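Local coordinates for protein response regulator (Vibrio cholerae O1 biovar El Tor, PDB 7KPO) that serves as the DNA-binding domain of the sensor histidine kinase ChiS, probably acting in transcriptional control, at residues R91-I94 / E95-D99. Residues are numbered along the deposited sequence; the frame is centred on the assembly and turned at random. Where two conformers were deposited one is given.
Sequences RTHI and EMQRD. With SO4 (sulfate ion), chain D; SO4 (sulfate ion), chain B.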
loop_
_atom_site.group_PDB
_atom_site.type_symbol
_atom_site.label_atom_id
_atom_site.label_comp_id
_atom_site.label_asym_id
_atom_site.label_seq_id
_atom_site.Cartn_x
_atom_site.Cartn_y
_atom_site.Cartn_z
ATOM N N ARG A 91 1.316 -4.139 -8.710
ATOM C CA ARG A 91 1.083 -3.931 -7.261
ATOM C C ARG A 91 -0.407 -4.083 -6.938
ATOM O O ARG A 91 -0.742 -4.735 -5.936
ATOM C CB ARG A 91 1.574 -2.550 -6.836
ATOM C CG ARG A 91 1.696 -2.415 -5.330
ATOM C CD ARG A 91 2.258 -1.067 -4.944
ATOM N NE ARG A 91 2.853 -1.099 -3.610
ATOM C CZ ARG A 91 2.200 -0.856 -2.481
ATOM N NH1 ARG A 91 0.913 -0.557 -2.505
ATOM N NH2 ARG A 91 2.834 -0.915 -1.325
ATOM N N THR A 92 -1.272 -3.500 -7.760
ATOM C CA THR A 92 -2.733 -3.581 -7.517
ATOM C C THR A 92 -3.156 -5.056 -7.472
ATOM O O THR A 92 -3.984 -5.419 -6.618
ATOM C CB THR A 92 -3.480 -2.782 -8.587
ATOM O OG1 THR A 92 -3.107 -1.408 -8.448
ATOM C CG2 THR A 92 -4.980 -2.939 -8.490
ATOM N N HIS A 93 -2.596 -5.878 -8.355
ATOM C CA HIS A 93 -2.958 -7.317 -8.391
ATOM C C HIS A 93 -2.622 -7.979 -7.055
ATOM O O HIS A 93 -3.442 -8.758 -6.555
ATOM C CB HIS A 93 -2.248 -7.992 -9.568
ATOM C CG HIS A 93 -2.460 -9.462 -9.629
ATOM N ND1 HIS A 93 -3.664 -10.016 -10.006
ATOM C CD2 HIS A 93 -1.627 -10.494 -9.392
ATOM C CE1 HIS A 93 -3.564 -11.331 -9.981
ATOM N NE2 HIS A 93 -2.327 -11.645 -9.615
ATOM N N ILE A 94 -1.458 -7.669 -6.495
ATOM C CA ILE A 94 -1.053 -8.259 -5.187
ATOM C C ILE A 94 -2.032 -7.785 -4.108
ATOM O O ILE A 94 -2.463 -8.607 -3.284
ATOM C CB ILE A 94 0.403 -7.897 -4.863
ATOM C CG1 ILE A 94 1.353 -8.517 -5.889
ATOM C CG2 ILE A 94 0.750 -8.324 -3.447
ATOM C CD1 ILE A 94 2.701 -7.853 -5.966
ATOM N N GLU A 95 -2.360 -6.495 -4.099
ATOM C CA GLU A 95 -3.305 -5.967 -3.084
ATOM C C GLU A 95 -4.656 -6.664 -3.203
ATOM O O GLU A 95 -5.277 -6.993 -2.196
ATOM C CB GLU A 95 -3.510 -4.464 -3.253
ATOM C CG GLU A 95 -2.249 -3.645 -3.092
ATOM C CD GLU A 95 -2.517 -2.161 -3.243
ATOM O OE1 GLU A 95 -3.541 -1.691 -2.699
ATOM O OE2 GLU A 95 -1.739 -1.493 -3.944
HETATM N N MSE A 96 -5.114 -6.877 -4.442
HETATM C CA MSE A 96 -6.402 -7.508 -4.673
HETATM C C MSE A 96 -6.371 -8.964 -4.205
HETATM O O MSE A 96 -7.336 -9.436 -3.602
HETATM C CB MSE A 96 -6.782 -7.359 -6.148
HETATM C CG MSE A 96 -7.068 -5.923 -6.565
HETATM SE SE MSE A 96 -8.764 -5.254 -5.870
HETATM C CE MSE A 96 -10.123 -6.244 -6.862
ATOM N N GLN A 97 -5.268 -9.676 -4.458
ATOM C CA GLN A 97 -5.175 -11.069 -4.040
ATOM C C GLN A 97 -5.098 -11.132 -2.504
ATOM O O GLN A 97 -5.685 -12.068 -1.924
ATOM C CB GLN A 97 -4.002 -11.762 -4.741
ATOM C CG GLN A 97 -4.179 -11.890 -6.253
ATOM C CD GLN A 97 -5.167 -12.957 -6.660
ATOM O OE1 GLN A 97 -5.021 -14.123 -6.315
ATOM N NE2 GLN A 97 -6.142 -12.580 -7.469
ATOM N N ARG A 98 -4.403 -10.177 -1.879
ATOM C CA ARG A 98 -4.328 -10.131 -0.392
ATOM C C ARG A 98 -5.752 -9.984 0.159
ATOM O O ARG A 98 -6.118 -10.721 1.088
ATOM C CB ARG A 98 -3.464 -8.955 0.088
ATOM C CG ARG A 98 -3.511 -8.710 1.595
ATOM C CD ARG A 98 -2.577 -7.615 2.093
ATOM N NE ARG A 98 -2.798 -6.287 1.530
ATOM C CZ ARG A 98 -2.085 -5.200 1.837
ATOM N NH1 ARG A 98 -1.090 -5.265 2.710
ATOM N NH2 ARG A 98 -2.370 -4.047 1.263
ATOM N N ASP A 99 -6.527 -9.054 -0.395
ATOM C CA ASP A 99 -7.910 -8.838 0.103
ATOM C C ASP A 99 -8.760 -10.088 -0.124
ATOM O O ASP A 99 -9.563 -10.437 0.751
ATOM C CB ASP A 99 -8.560 -7.626 -0.563
ATOM C CG ASP A 99 -8.091 -6.297 -0.002
ATOM O OD1 ASP A 99 -7.143 -6.309 0.815
ATOM O OD2 ASP A 99 -8.698 -5.268 -0.357
HETATM S S SO4 D . 0.146 -1.228 1.560
HETATM O O1 SO4 D . -0.138 0.149 1.875
HETATM O O2 SO4 D . -0.391 -1.550 0.258
HETATM O O3 SO4 D . -0.466 -2.080 2.544
HETATM O O4 SO4 D . 1.574 -1.425 1.565
HETATM S S SO4 B . 1.125 1.393 0.871
HETATM O O1 SO4 B . 1.621 0.043 0.963
HETATM O O2 SO4 B . 0.349 1.545 -0.338
HETATM O O3 SO4 B . 2.233 2.308 0.837
HETATM O O4 SO4 B . 0.300 1.667 2.022
#
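Gln97, in the conformer given, lays its CG over one face of the His93 imidazole, 4.0 Å from the ring centroid, in a CH-pi contact offset toward the rim. The bend at chi2 (-75°) turns the Gln97 amide past the CE1 corner, the two planes 22° apart, and its NE2 comes to 3.8 Å from His93 CE1, while Glu14 of helix 2-27 holds the ring's own NE2. One turn of helix spaces this pair, and the bond from Gln97 N to His93 O (2.9 Å) belongs to the same turn. On another side, Arg91 runs extended from CG to NE and meets the given conformer of Glu95 in a weak, bent salt bridge, NH1 to OE2 3.2 Å, with guanidinium and carboxylate planes 76° apart. Two sulfate positions beside these arginines overlap too closely to be filled together and are probably alternatives. Arg91 and Arg98 both grip one of them, Arg98 bending at chi3 to hydrogen-bond from NH2 to its O3 (3.0 Å); in the other, O1 would take a hydrogen bond from Arg91 NH2 (2.8 Å). Either is probably a crystallisation ion bound between the subunits. The arrangement is characteristic of i/i+4 pairing on an interface helix, here 89-106, where Arg91 and Glu95 also bridge reciprocally to Glu95 and Arg91 of the second subunit.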